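Local atomic coordinates of folylpolyglutamate synthase protein FOLC (Mycobacterium tuberculosis, PDB entry 2VOS), a protein that probably catalyses ATP- and Mg(2+)-dependent addition of L-glutamate to dihydropteroate and to tetrahydrofolate, giving dihydrofolate and folylpolyglutamates. Residues 99-103 against 475-480; 131-135 against 147-151. One frame throughout, in Å; residues are numbered along the deposited sequence.

Contact 1: 99-103 against 475-480; sequences PHLQS and AGAART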
ATOM      1  N   PRO A  99      -1.745  -2.740   4.643  1.00 33.34           N
ATOM      2  CA  PRO A  99      -1.637  -3.091   6.062  1.00 32.84           C
ATOM      3  C   PRO A  99      -0.626  -2.118   6.746  1.00 33.08           C
ATOM      4  O   PRO A  99      -0.042  -1.298   6.065  1.00 33.47           O
ATOM      5  CB  PRO A  99      -1.062  -4.532   6.053  1.00 31.98           C
ATOM      6  CG  PRO A  99      -0.768  -4.872   4.619  1.00 34.54           C
ATOM      7  CD  PRO A  99      -1.016  -3.647   3.742  1.00 32.56           C
ATOM      8  N   HIS A 100      -0.377  -2.224   8.048  1.00 32.23           N
ATOM      9  CA  HIS A 100       0.759  -1.476   8.638  1.00 31.85           C
ATOM     10  C   HIS A 100       2.078  -2.274   8.478  1.00 31.71           C
ATOM     11  O   HIS A 100       2.074  -3.533   8.397  1.00 30.05           O
ATOM     12  CB  HIS A 100       0.507  -1.108  10.116  1.00 32.04           C
ATOM     13  CG  HIS A 100       0.445  -2.288  11.057  1.00 35.83           C
ATOM     14  ND1 HIS A 100      -0.742  -2.870  11.450  1.00 38.61           N
ATOM     15  CD2 HIS A 100       1.423  -2.948  11.736  1.00 38.68           C
ATOM     16  CE1 HIS A 100      -0.487  -3.850  12.306  1.00 40.32           C
ATOM     17  NE2 HIS A 100       0.822  -3.920  12.492  1.00 37.27           N
ATOM     18  N   LEU A 101       3.193  -1.549   8.386  1.00 30.22           N
ATOM     19  CA  LEU A 101       4.510  -2.127   8.325  1.00 30.75           C
ATOM     20  C   LEU A 101       5.028  -2.468   9.704  1.00 30.26           C
ATOM     21  O   LEU A 101       5.458  -3.605   9.945  1.00 29.82           O
ATOM     22  CB  LEU A 101       5.496  -1.105   7.760  1.00 30.04           C
ATOM     23  CG  LEU A 101       5.648  -0.897   6.274  1.00 33.47           C
ATOM     24  CD1 LEU A 101       6.573   0.272   6.076  1.00 33.61           C
ATOM     25  CD2 LEU A 101       6.249  -2.146   5.563  1.00 31.54           C
ATOM     26  N   GLN A 102       5.061  -1.469  10.593  1.00 29.17           N
ATOM     27  CA  GLN A 102       5.674  -1.672  11.935  1.00 28.63           C
ATOM     28  C   GLN A 102       4.726  -1.583  13.116  1.00 30.34           C
ATOM     29  O   GLN A 102       4.825  -2.389  14.072  1.00 30.01           O
ATOM     30  CB  GLN A 102       6.792  -0.672  12.159  1.00 27.98           C
ATOM     31  CG  GLN A 102       7.805  -0.679  11.066  1.00 27.46           C
ATOM     32  CD  GLN A 102       8.708   0.528  11.180  1.00 31.06           C
ATOM     33  OE1 GLN A 102       8.539   1.547  10.452  1.00 28.92           O
ATOM     34  NE2 GLN A 102       9.719   0.421  12.065  1.00 27.52           N
ATOM     35  N   SER A 103       3.809  -0.611  13.085  1.00 28.22           N
ATOM     36  CA  SER A 103       2.941  -0.383  14.220  1.00 28.82           C
ATOM     37  C   SER A 103       1.543  -0.076  13.709  1.00 29.52           C
ATOM     38  O   SER A 103       1.401   0.582  12.695  1.00 29.38           O
ATOM     39  CB  SER A 103       3.486   0.786  15.067  1.00 28.68           C
ATOM     40  OG  SER A 103       2.495   1.204  15.998  1.00 29.81           O
ATOM     41  N   ALA A 475       9.344  -6.548   4.987  1.00 43.01           N
ATOM     42  CA  ALA A 475       9.762  -5.163   4.938  1.00 42.11           C
ATOM     43  C   ALA A 475       9.581  -4.448   6.265  1.00 41.76           C
ATOM     44  O   ALA A 475      10.508  -3.765   6.735  1.00 42.85           O
ATOM     45  CB  ALA A 475       9.028  -4.438   3.793  1.00 43.83           C
ATOM     46  N   GLY A 476       8.420  -4.603   6.901  1.00 40.23           N
ATOM     47  CA  GLY A 476       8.147  -3.949   8.157  1.00 40.33           C
ATOM     48  C   GLY A 476       9.044  -4.423   9.276  1.00 41.22           C
ATOM     49  O   GLY A 476       9.599  -3.580  10.030  1.00 39.53           O
ATOM     50  N   ALA A 477       9.260  -5.745   9.371  1.00 39.43           N
ATOM     51  CA  ALA A 477      10.147  -6.265  10.449  1.00 39.90           C
ATOM     52  C   ALA A 477      11.566  -5.752  10.284  1.00 39.86           C
ATOM     53  O   ALA A 477      12.228  -5.384  11.231  1.00 40.63           O
ATOM     54  CB  ALA A 477      10.151  -7.833  10.513  1.00 40.07           C
ATOM     55  N   ALA A 478      12.031  -5.724   9.050  1.00 39.88           N
ATOM     56  CA  ALA A 478      13.342  -5.203   8.728  1.00 38.61           C
ATOM     57  C   ALA A 478      13.414  -3.712   9.059  1.00 38.92           C
ATOM     58  O   ALA A 478      14.447  -3.260   9.578  1.00 41.00           O
ATOM     59  CB  ALA A 478      13.673  -5.465   7.217  1.00 37.55           C
ATOM     60  N   ARG A 479      12.348  -2.946   8.794  1.00 37.88           N
ATOM     61  CA  ARG A 479      12.390  -1.551   9.052  1.00 39.10           C
ATOM     62  C   ARG A 479      12.622  -1.306  10.583  1.00 39.35           C
ATOM     63  O   ARG A 479      13.366  -0.383  11.005  1.00 40.38           O
ATOM     64  CB  ARG A 479      11.105  -0.873   8.533  1.00 37.72           C
ATOM     65  CG  ARG A 479      11.262   0.659   8.398  1.00 40.00           C
ATOM     66  CD  ARG A 479      10.090   1.288   7.544  1.00 38.91           C
ATOM     67  NE  ARG A 479      10.447   2.639   7.108  1.00 39.56           N
ATOM     68  CZ  ARG A 479      10.319   3.731   7.850  1.00 42.61           C
ATOM     69  NH1 ARG A 479       9.816   3.664   9.080  1.00 40.80           N
ATOM     70  NH2 ARG A 479      10.718   4.909   7.363  1.00 43.56           N
ATOM     71  N   THR A 480      11.968  -2.114  11.416  1.00 39.17           N
ATOM     72  CA  THR A 480      12.125  -2.049  12.859  1.00 39.60           C
ATOM     73  C   THR A 480      13.552  -2.494  13.290  1.00 40.40           C
ATOM     74  O   THR A 480      14.166  -1.870  14.147  1.00 41.07           O
ATOM     75  CB  THR A 480      11.052  -2.930  13.504  1.00 40.18           C
ATOM     76  OG1 THR A 480       9.755  -2.329  13.320  1.00 39.62           O
ATOM     77  CG2 THR A 480      11.331  -3.152  15.002  1.00 39.23           C
TER
HETATM   78  O   HOH W   1       7.791  -3.683  13.970  1.00 43.94           O

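Contact 2: 131-135 against 147-151; sequences VALID and PAMSK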
ATOM      1  N   VAL A 131     -18.996  -0.936  19.651  1.00 42.15           N
ATOM      2  CA  VAL A 131     -18.492  -2.180  19.070  1.00 43.13           C
ATOM      3  C   VAL A 131     -19.000  -3.398  19.853  1.00 42.89           C
ATOM      4  O   VAL A 131     -19.459  -4.359  19.249  1.00 44.00           O
ATOM      5  CB  VAL A 131     -16.940  -2.214  19.061  1.00 43.27           C
ATOM      6  CG1 VAL A 131     -16.416  -3.619  18.686  1.00 43.95           C
ATOM      7  CG2 VAL A 131     -16.395  -1.128  18.130  1.00 43.00           C
ATOM      8  N   ALA A 132     -18.897  -3.368  21.184  1.00 43.05           N
ATOM      9  CA  ALA A 132     -19.434  -4.480  22.032  1.00 42.58           C
ATOM     10  C   ALA A 132     -20.923  -4.718  21.744  1.00 43.69           C
ATOM     11  O   ALA A 132     -21.413  -5.842  21.731  1.00 41.60           O
ATOM     12  CB  ALA A 132     -19.259  -4.163  23.515  1.00 42.46           C
ATOM     13  N   LEU A 133     -21.658  -3.633  21.523  1.00 45.39           N
ATOM     14  CA  LEU A 133     -23.097  -3.760  21.327  1.00 46.91           C
ATOM     15  C   LEU A 133     -23.380  -4.439  19.992  1.00 47.12           C
ATOM     16  O   LEU A 133     -24.229  -5.322  19.913  1.00 47.24           O
ATOM     17  CB  LEU A 133     -23.756  -2.383  21.389  1.00 47.38           C
ATOM     18  CG  LEU A 133     -25.281  -2.361  21.332  1.00 49.48           C
ATOM     19  CD1 LEU A 133     -25.889  -3.215  22.478  1.00 49.91           C
ATOM     20  CD2 LEU A 133     -25.766  -0.905  21.421  1.00 49.04           C
ATOM     21  N   ILE A 134     -22.672  -4.037  18.945  1.00 47.22           N
ATOM     22  CA  ILE A 134     -22.796  -4.713  17.647  1.00 47.41           C
ATOM     23  C   ILE A 134     -22.344  -6.168  17.744  1.00 48.19           C
ATOM     24  O   ILE A 134     -23.007  -7.054  17.173  1.00 48.74           O
ATOM     25  CB  ILE A 134     -22.013  -4.008  16.502  1.00 47.69           C
ATOM     26  CG1 ILE A 134     -22.525  -2.588  16.258  1.00 46.33           C
ATOM     27  CG2 ILE A 134     -22.103  -4.830  15.191  1.00 47.77           C
ATOM     28  CD1 ILE A 134     -24.051  -2.496  16.035  1.00 44.93           C
ATOM     29  N   ASP A 135     -21.237  -6.431  18.452  1.00 48.42           N
ATOM     30  CA  ASP A 135     -20.741  -7.814  18.644  1.00 48.74           C
ATOM     31  C   ASP A 135     -21.863  -8.663  19.240  1.00 49.53           C
ATOM     32  O   ASP A 135     -22.057  -9.781  18.828  1.00 49.44           O
ATOM     33  CB  ASP A 135     -19.549  -7.922  19.633  1.00 48.39           C
ATOM     34  CG  ASP A 135     -18.196  -7.479  19.055  1.00 49.41           C
ATOM     35  OD1 ASP A 135     -17.944  -7.498  17.825  1.00 51.45           O
ATOM     36  OD2 ASP A 135     -17.335  -7.106  19.866  1.00 45.69           O
ATOM     37  N   PRO A 147     -21.347 -14.070  14.525  1.00 57.29           N
ATOM     38  CA  PRO A 147     -20.012 -13.469  14.294  1.00 56.93           C
ATOM     39  C   PRO A 147     -19.739 -12.128  15.037  1.00 55.85           C
ATOM     40  O   PRO A 147     -20.586 -11.221  15.042  1.00 56.90           O
ATOM     41  CB  PRO A 147     -19.984 -13.236  12.772  1.00 57.18           C
ATOM     42  CG  PRO A 147     -21.456 -13.078  12.392  1.00 57.79           C
ATOM     43  CD  PRO A 147     -22.169 -14.086  13.299  1.00 57.42           C
ATOM     44  N   ALA A 148     -18.566 -12.007  15.647  1.00 53.39           N
ATOM     45  CA  ALA A 148     -18.114 -10.713  16.158  1.00 50.73           C
ATOM     46  C   ALA A 148     -17.691  -9.821  14.970  1.00 48.68           C
ATOM     47  O   ALA A 148     -17.576 -10.295  13.829  1.00 48.07           O
ATOM     48  CB  ALA A 148     -16.958 -10.904  17.098  1.00 50.23           C
HETATM   49  N   MSE A 149     -17.445  -8.550  15.239  1.00 46.07           N
HETATM   50  CA  MSE A 149     -16.861  -7.657  14.232  1.00 45.01           C
HETATM   51  C   MSE A 149     -15.425  -8.093  14.026  1.00 44.42           C
HETATM   52  O   MSE A 149     -14.796  -8.535  14.972  1.00 45.93           O
HETATM   53  CB  MSE A 149     -16.887  -6.203  14.717  1.00 43.99           C
HETATM   54  CG  MSE A 149     -18.271  -5.688  15.004  1.00 44.15           C
HETATM   55 SE   MSE A 149     -18.347  -3.729  15.088  1.00 47.04          SE
HETATM   56  CE  MSE A 149     -18.071  -3.450  13.169  1.00 49.81           C
ATOM     57  N   SER A 150     -14.897  -7.968  12.817  1.00 43.62           N
ATOM     58  CA  SER A 150     -13.510  -8.330  12.557  1.00 43.09           C
ATOM     59  C   SER A 150     -12.599  -7.216  13.010  1.00 44.13           C
ATOM     60  O   SER A 150     -13.034  -6.070  13.228  1.00 43.76           O
ATOM     61  CB  SER A 150     -13.277  -8.534  11.079  1.00 42.51           C
ATOM     62  OG  SER A 150     -13.399  -7.311  10.374  1.00 41.26           O
ATOM     63  N   LYS A 151     -11.326  -7.542  13.140  1.00 43.39           N
ATOM     64  CA  LYS A 151     -10.352  -6.530  13.475  1.00 43.01           C
ATOM     65  C   LYS A 151     -10.305  -5.404  12.421  1.00 42.89           C
ATOM     66  O   LYS A 151     -10.237  -4.222  12.768  1.00 41.68           O
ATOM     67  CB  LYS A 151      -8.988  -7.190  13.605  1.00 43.70           C
ATOM     68  CG  LYS A 151      -7.910  -6.157  13.740  1.00 44.01           C
ATOM     69  CD  LYS A 151      -6.561  -6.802  14.078  1.00 48.59           C
ATOM     70  CE  LYS A 151      -5.568  -5.627  14.467  1.00 51.22           C
ATOM     71  NZ  LYS A 151      -4.139  -6.157  14.765  1.00 52.14           N
TER

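Contact 1: 99-103 against 475-480
This is an interdomain contact of a Mur-ligase-type enzyme: the loop after strand 93-96, in the P-loop ATPase domain, lies against helix 472-481 of the C-terminal glutamate ligase domain. It borders the nucleotide site. Measured between nearest atoms, the side chain of Ala475 is about 7 Å from the bound ADP, and that of Leu101 is about 4 Å from that of Arg338, an ADP-binding residue. The backbones meet closely at Leu101 and Gly476, whose CA atoms are 4.1 Å apart. Gly476 CA approaches Leu101 O to 3.2 Å in a CA-H...O contact, and a CB on Gly476 would collide with that oxygen. The Leu101 side chain points at the helix, its CD2 4.0 Å from Ala475 CB and its CD1 3.9 Å from Arg479 CD. Beside this apolar patch, the amide of Gln102 spans one helical step. Its OE1 accepts a hydrogen bond from Arg479 NH1 (2.8 Å), and its NE2 donates one to Thr480 OG1 (3.0 Å). Arg479 also forms a salt bridge with Glu340 through NH2, while Glu106 holds the loop by accepting hydrogen bonds from the backbone N atoms of Leu101, Gln102 and Ser103. One water closes the polar edge, donating to Gln102 O at 3.2 Å and hydrogen-bonded to Thr480 OG1 at 2.5 Å.

Contact 2: 131-135 against 147-151
Val131 opens the contact from helix 117-140, with its CG1 4.1 Å from the SE atom of Met149, which is present as selenomethionine. Val131 and Asp135 lie one helical turn apart, Asp135 N donating a 2.8 Å hydrogen bond to Val131 O. Ile134 starts toward the other segment along its CA-to-CB bond, and its CG2 is 3.9 Å from Met149 SE. The selenium thus rests against both aliphatic side chains, and helix 48-56 closes the same apolar pocket, Leu53 touching Val131 and Met149 while Ala52 and Leu56 touch Ile134. Asp135 supplies the polar part. Its side chain, with chi1 near -77°, brings OD1 to 2.8 Å from Met149 N in an almost linear hydrogen bond (176°). The segments belong to a helix-loop-helix connection: helix 117-140 runs into a loop of which part is not modelled, and 147-151 is the ordered return that leads into helix 151-165. Asp135 OD1 is also 3.6 Å from Ala148 CB and 3.4 Å from Met149 CG, so the carboxylate sits close over this return where the CA atoms of the two segments come closest, 4.6 Å between those of Asp135 and Ala148. Asp135 OD2 makes a salt bridge with Arg37, which also donates a hydrogen bond to Met149 O and so ties both segments to the loop after helix 23-34. Just beyond Met149, Ser150 is the N-cap of helix 151-165, its OG accepting a hydrogen bond from Glu153 N.

Overall arrangement
Along the chain, contact 2 is nested inside the large loop closed by contact 1: 99-103 comes first, then 131-135 and 147-151, and finally 475-480. Contact 1 is a long-range link, 372 residues between its closest ends, bringing the C-terminal domain onto the ATPase domain beside the ADP. Contact 2 is local, its closest ends 12 residues apart in sequence, and ties helix 117-140 to the loop that leads into helix 151-165, away from the annotated sites. The centres of contacts 1 and 2 are about 27 Å apart, their nearest atoms about 5 Å apart. Segment 99-103 precedes strands 108-110 and 113-114 at one end of the mixed sheet; the chain then enters helix 117-140.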